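Local coordinates for choloylglycine hydrolase (Clostridium perfringens, PDB 2BJF) that hydrolyses the amide bond of glycine- and taurine-conjugated bile salts, releasing the free bile acid and the amino acid, and also acts as a bile acid amine N-acyltransferase, at the interface of chains A and B. Numbering follows the deposited sequence. Chains: chain A/B, Choloylglycine hydrolase.

Contact 1: the interface of chains A and B. Residues chain A 298-299, 324-326; chain B 298, 324-326.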
loop_
_atom_site.group_PDB
_atom_site.type_symbol
_atom_site.label_atom_id
_atom_site.label_comp_id
_atom_site.label_asym_id
_atom_site.label_seq_id
_atom_site.Cartn_x
_atom_site.Cartn_y
_atom_site.Cartn_z
ATOM N N GLN A 298 18.529 26.282 -8.150
ATOM C CA GLN A 298 18.591 27.565 -7.446
ATOM C C GLN A 298 17.316 28.365 -7.689
ATOM O O GLN A 298 16.856 28.496 -8.827
ATOM C CB GLN A 298 19.818 28.411 -7.811
ATOM C CG GLN A 298 19.937 29.628 -6.880
ATOM C CD GLN A 298 21.004 30.639 -7.263
ATOM O OE1 GLN A 298 21.323 30.831 -8.438
ATOM N NE2 GLN A 298 21.544 31.316 -6.258
ATOM N N ILE A 299 16.754 28.885 -6.603
ATOM C CA ILE A 299 15.545 29.697 -6.654
ATOM C C ILE A 299 15.850 31.072 -7.250
ATOM O O ILE A 299 16.775 31.761 -6.812
ATOM C CB ILE A 299 14.899 29.824 -5.250
ATOM C CG1 ILE A 299 14.382 28.456 -4.782
ATOM C CG2 ILE A 299 13.772 30.865 -5.249
ATOM C CD1 ILE A 299 14.134 28.358 -3.287
ATOM N N SER A 324 22.994 26.657 -11.550
ATOM C CA SER A 324 23.799 27.669 -10.873
ATOM C C SER A 324 24.434 27.098 -9.611
ATOM O O SER A 324 23.743 26.792 -8.632
ATOM C CB SER A 324 22.952 28.900 -10.542
ATOM O OG SER A 324 23.711 29.873 -9.840
ATOM N N ILE A 325 25.757 26.960 -9.649
ATOM C CA ILE A 325 26.526 26.382 -8.550
ATOM C C ILE A 325 27.351 27.466 -7.861
ATOM O O ILE A 325 27.936 28.327 -8.523
ATOM C CB ILE A 325 27.454 25.239 -9.053
ATOM C CG1 ILE A 325 26.621 24.086 -9.627
ATOM C CG2 ILE A 325 28.374 24.734 -7.933
ATOM C CD1 ILE A 325 27.423 23.065 -10.428
ATOM N N ASN A 326 27.375 27.427 -6.531
ATOM C CA ASN A 326 28.254 28.292 -5.757
ATOM C C ASN A 326 29.603 27.611 -5.551
ATOM O O ASN A 326 29.717 26.656 -4.779
ATOM C CB ASN A 326 27.620 28.657 -4.409
ATOM C CG ASN A 326 28.545 29.489 -3.534
ATOM O OD1 ASN A 326 29.178 30.438 -4.000
ATOM N ND2 ASN A 326 28.624 29.136 -2.256
ATOM N N GLN B 298 20.652 25.797 -2.920
ATOM C CA GLN B 298 21.692 25.978 -3.935
ATOM C C GLN B 298 22.866 25.044 -3.664
ATOM O O GLN B 298 23.352 24.947 -2.533
ATOM C CB GLN B 298 22.190 27.424 -4.058
ATOM C CG GLN B 298 23.106 27.584 -5.282
ATOM C CD GLN B 298 23.809 28.926 -5.398
ATOM O OE1 GLN B 298 24.127 29.579 -4.403
ATOM N NE2 GLN B 298 24.082 29.327 -6.632
ATOM N N SER B 324 20.349 30.954 -0.696
ATOM C CA SER B 324 20.921 31.771 -1.762
ATOM C C SER B 324 19.948 31.893 -2.929
ATOM O O SER B 324 19.674 30.916 -3.634
ATOM C CB SER B 324 22.257 31.190 -2.231
ATOM O OG SER B 324 22.800 31.948 -3.301
ATOM N N ILE B 325 19.433 33.106 -3.119
ATOM C CA ILE B 325 18.447 33.394 -4.156
ATOM C C ILE B 325 19.076 34.245 -5.257
ATOM O O ILE B 325 19.838 35.174 -4.975
ATOM C CB ILE B 325 17.203 34.118 -3.564
ATOM C CG1 ILE B 325 16.488 33.213 -2.552
ATOM C CG2 ILE B 325 16.235 34.560 -4.671
ATOM C CD1 ILE B 325 15.455 33.927 -1.686
ATOM N N ASN B 326 18.769 33.907 -6.507
ATOM C CA ASN B 326 19.162 34.732 -7.640
ATOM C C ASN B 326 18.084 35.773 -7.922
ATOM O O ASN B 326 17.005 35.446 -8.421
ATOM C CB ASN B 326 19.424 33.873 -8.883
ATOM C CG ASN B 326 19.753 34.706 -10.112
ATOM O OD1 ASN B 326 20.543 35.649 -10.047
ATOM N ND2 ASN B 326 19.145 34.358 -11.241
HETATM O O HOH W 1 18.143 28.664 -4.125
#

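Contact 2: the interface of chains A and B. Residues chain A 299-302, 320; chain B 325-326, 328.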
loop_
_atom_site.group_PDB
_atom_site.type_symbol
_atom_site.label_atom_id
_atom_site.label_comp_id
_atom_site.label_asym_id
_atom_site.label_seq_id
_atom_site.Cartn_x
_atom_site.Cartn_y
_atom_site.Cartn_z
ATOM N N ILE A 299 16.754 28.885 -6.603
ATOM C CA ILE A 299 15.545 29.697 -6.654
ATOM C C ILE A 299 15.850 31.072 -7.250
ATOM O O ILE A 299 16.775 31.761 -6.812
ATOM C CB ILE A 299 14.899 29.824 -5.250
ATOM C CG1 ILE A 299 14.382 28.456 -4.782
ATOM C CG2 ILE A 299 13.772 30.865 -5.249
ATOM C CD1 ILE A 299 14.134 28.358 -3.287
ATOM N N ASN A 300 15.075 31.443 -8.268
ATOM C CA ASN A 300 15.152 32.762 -8.892
ATOM C C ASN A 300 13.956 33.608 -8.479
ATOM O O ASN A 300 12.855 33.085 -8.315
ATOM C CB ASN A 300 15.174 32.633 -10.414
ATOM C CG ASN A 300 16.218 31.655 -10.900
ATOM O OD1 ASN A 300 17.412 31.934 -10.864
ATOM N ND2 ASN A 300 15.767 30.494 -11.360
ATOM N N ALA A 301 14.176 34.910 -8.319
ATOM C CA ALA A 301 13.128 35.820 -7.861
ATOM C C ALA A 301 12.888 36.965 -8.836
ATOM O O ALA A 301 13.828 37.627 -9.274
ATOM C CB ALA A 301 13.471 36.367 -6.482
ATOM N N ILE A 302 11.619 37.179 -9.173
ATOM C CA ILE A 302 11.197 38.333 -9.967
ATOM C C ILE A 302 10.130 39.086 -9.179
ATOM O O ILE A 302 9.072 38.535 -8.861
ATOM C CB ILE A 302 10.681 37.918 -11.371
ATOM C CG1 ILE A 302 11.826 37.319 -12.193
ATOM C CG2 ILE A 302 10.082 39.119 -12.111
ATOM C CD1 ILE A 302 11.409 36.256 -13.178
ATOM N N ASN A 320 15.028 30.115 -16.576
ATOM C CA ASN A 320 16.382 29.710 -16.197
ATOM C C ASN A 320 16.554 28.197 -16.071
ATOM O O ASN A 320 16.148 27.601 -15.074
ATOM C CB ASN A 320 16.798 30.409 -14.894
ATOM C CG ASN A 320 18.289 30.284 -14.602
ATOM O OD1 ASN A 320 18.910 29.253 -14.868
ATOM N ND2 ASN A 320 18.867 31.338 -14.036
ATOM N N ILE B 325 19.433 33.106 -3.119
ATOM C CA ILE B 325 18.447 33.394 -4.156
ATOM C C ILE B 325 19.076 34.245 -5.257
ATOM O O ILE B 325 19.838 35.174 -4.975
ATOM C CB ILE B 325 17.203 34.118 -3.564
ATOM C CG1 ILE B 325 16.488 33.213 -2.552
ATOM C CG2 ILE B 325 16.235 34.560 -4.671
ATOM C CD1 ILE B 325 15.455 33.927 -1.686
ATOM N N ASN B 326 18.769 33.907 -6.507
ATOM C CA ASN B 326 19.162 34.732 -7.640
ATOM C C ASN B 326 18.084 35.773 -7.922
ATOM O O ASN B 326 17.005 35.446 -8.421
ATOM C CB ASN B 326 19.424 33.873 -8.883
ATOM C CG ASN B 326 19.753 34.706 -10.112
ATOM O OD1 ASN B 326 20.543 35.649 -10.047
ATOM N ND2 ASN B 326 19.145 34.358 -11.241
ATOM N N VAL B 328 16.563 38.422 -10.029
ATOM C CA VAL B 328 16.599 38.633 -11.474
ATOM C C VAL B 328 16.372 40.099 -11.856
ATOM O O VAL B 328 16.970 40.597 -12.815
ATOM C CB VAL B 328 15.562 37.720 -12.186
ATOM C CG1 VAL B 328 15.639 37.868 -13.695
ATOM C CG2 VAL B 328 15.779 36.259 -11.789
#

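Contact 1: the interface of chains A and B
A:Gln298 and B:Gln298 stack face to face about the two-fold axis of a subunit interface in this homotetrameric N-terminal nucleophile (Ntn) hydrolase of the choloylglycine hydrolase family. The tight part of the contact is this pair: the side chains run alongside each other and point the same way, their terminal amides stacked with planes 17° apart and CD of A:Gln298 3.8 Å from CD of B:Gln298. With CG anti to the backbone N (chi1 -171°) and the chain extended beyond it, each glutamine carries its amide across to the partner's C-terminal segment. There NE2 of A:Gln298 makes a weak hydrogen bond of 3.2 Å to the backbone O of B:Ser324, and the symmetric bond runs back from B:Gln298 to A:Ser324. Within each chain a serine probably helps fix the amide's rotation: the hydroxyl OG of A:Ser324 donates to OE1 of A:Gln298 over 2.9 Å, lying 50° out of the carbonyl plane. CB of B:Asn326 packs against A:Gln298, 3.9 Å from its CD.

Packing is looser beside the stack, where a water takes the place of direct contact. It joins the backbone N of A:Ile299 to the carbonyl O of B:Ser324, at 2.8 Å from each, so this carbonyl has the water and, more weakly, the glutamine amide as partners. Just beyond, the chains meet directly, as N of B:Asn326 donates to O of A:Ile299 at 2.9 Å.

Contact 2: the interface of chains A and B
A:Asn300 and B:Asn326 face each other across a short parallel beta bridge, which sets strand 326-327 of chain B alongside strand 300-303 of chain A. Their side chains cross obliquely, with amide planes 85° apart, so the two groups meet nearly perpendicular rather than stacked. ND2 of B:Asn326 gives a fairly straight hydrogen bond of 3.0 Å to OD1 of A:Asn300. The acceptor lies in the amide plane of the donor, whereas the donor is tilted 23° from the carbonyl plane of A:Asn300. The torsions bring the two amides together: CG of A:Asn300 sits beside its backbone N (chi1 -51°), while that of B:Asn326 points away from its own N, and both amides reach the same flank of the paired backbones.

Backbone bonds flank the bridge, from N of A:Ala301 to O of B:Asn326 at 2.9 Å and from N of B:Val328 to O of A:Ala301 at 2.9 Å. Apolar contacts lie on both faces of the pairing. On one, the methyl CB of A:Ala301 meets the CG2 branch of B:Ile325 at 3.8 Å. On the other, shared with the asparagine pair, the B:Val328 side chain lies at an angle to that of A:Ile302 and also borders A:Asn300, whose CB is 3.9 Å from its CG2. At the far end of the patch, the branch point CB of B:Val328 rests 3.8 Å from CG1 of A:Ile302.

Contact 1 and contact 2 are centred about 8 Å apart and share A:Ile299, B:Ile325 and B:Asn326, so they form one continuous seam. Contact 1 straddles the two-fold axis, where A:Gln298 and B:Gln298 meet; contact 2 continues away from it along the partner's strand and recurs with the chains exchanged. Each C-terminal segment thus pairs with a strand of the partner subunit, in keeping with a tetramer built as a dimer of dimers. The nucleophile A:Cys2 is about 24 Å from the centre of contact 1 and 21 Å from that of contact 2, which suggests a role in assembly rather than direct participation in catalysis.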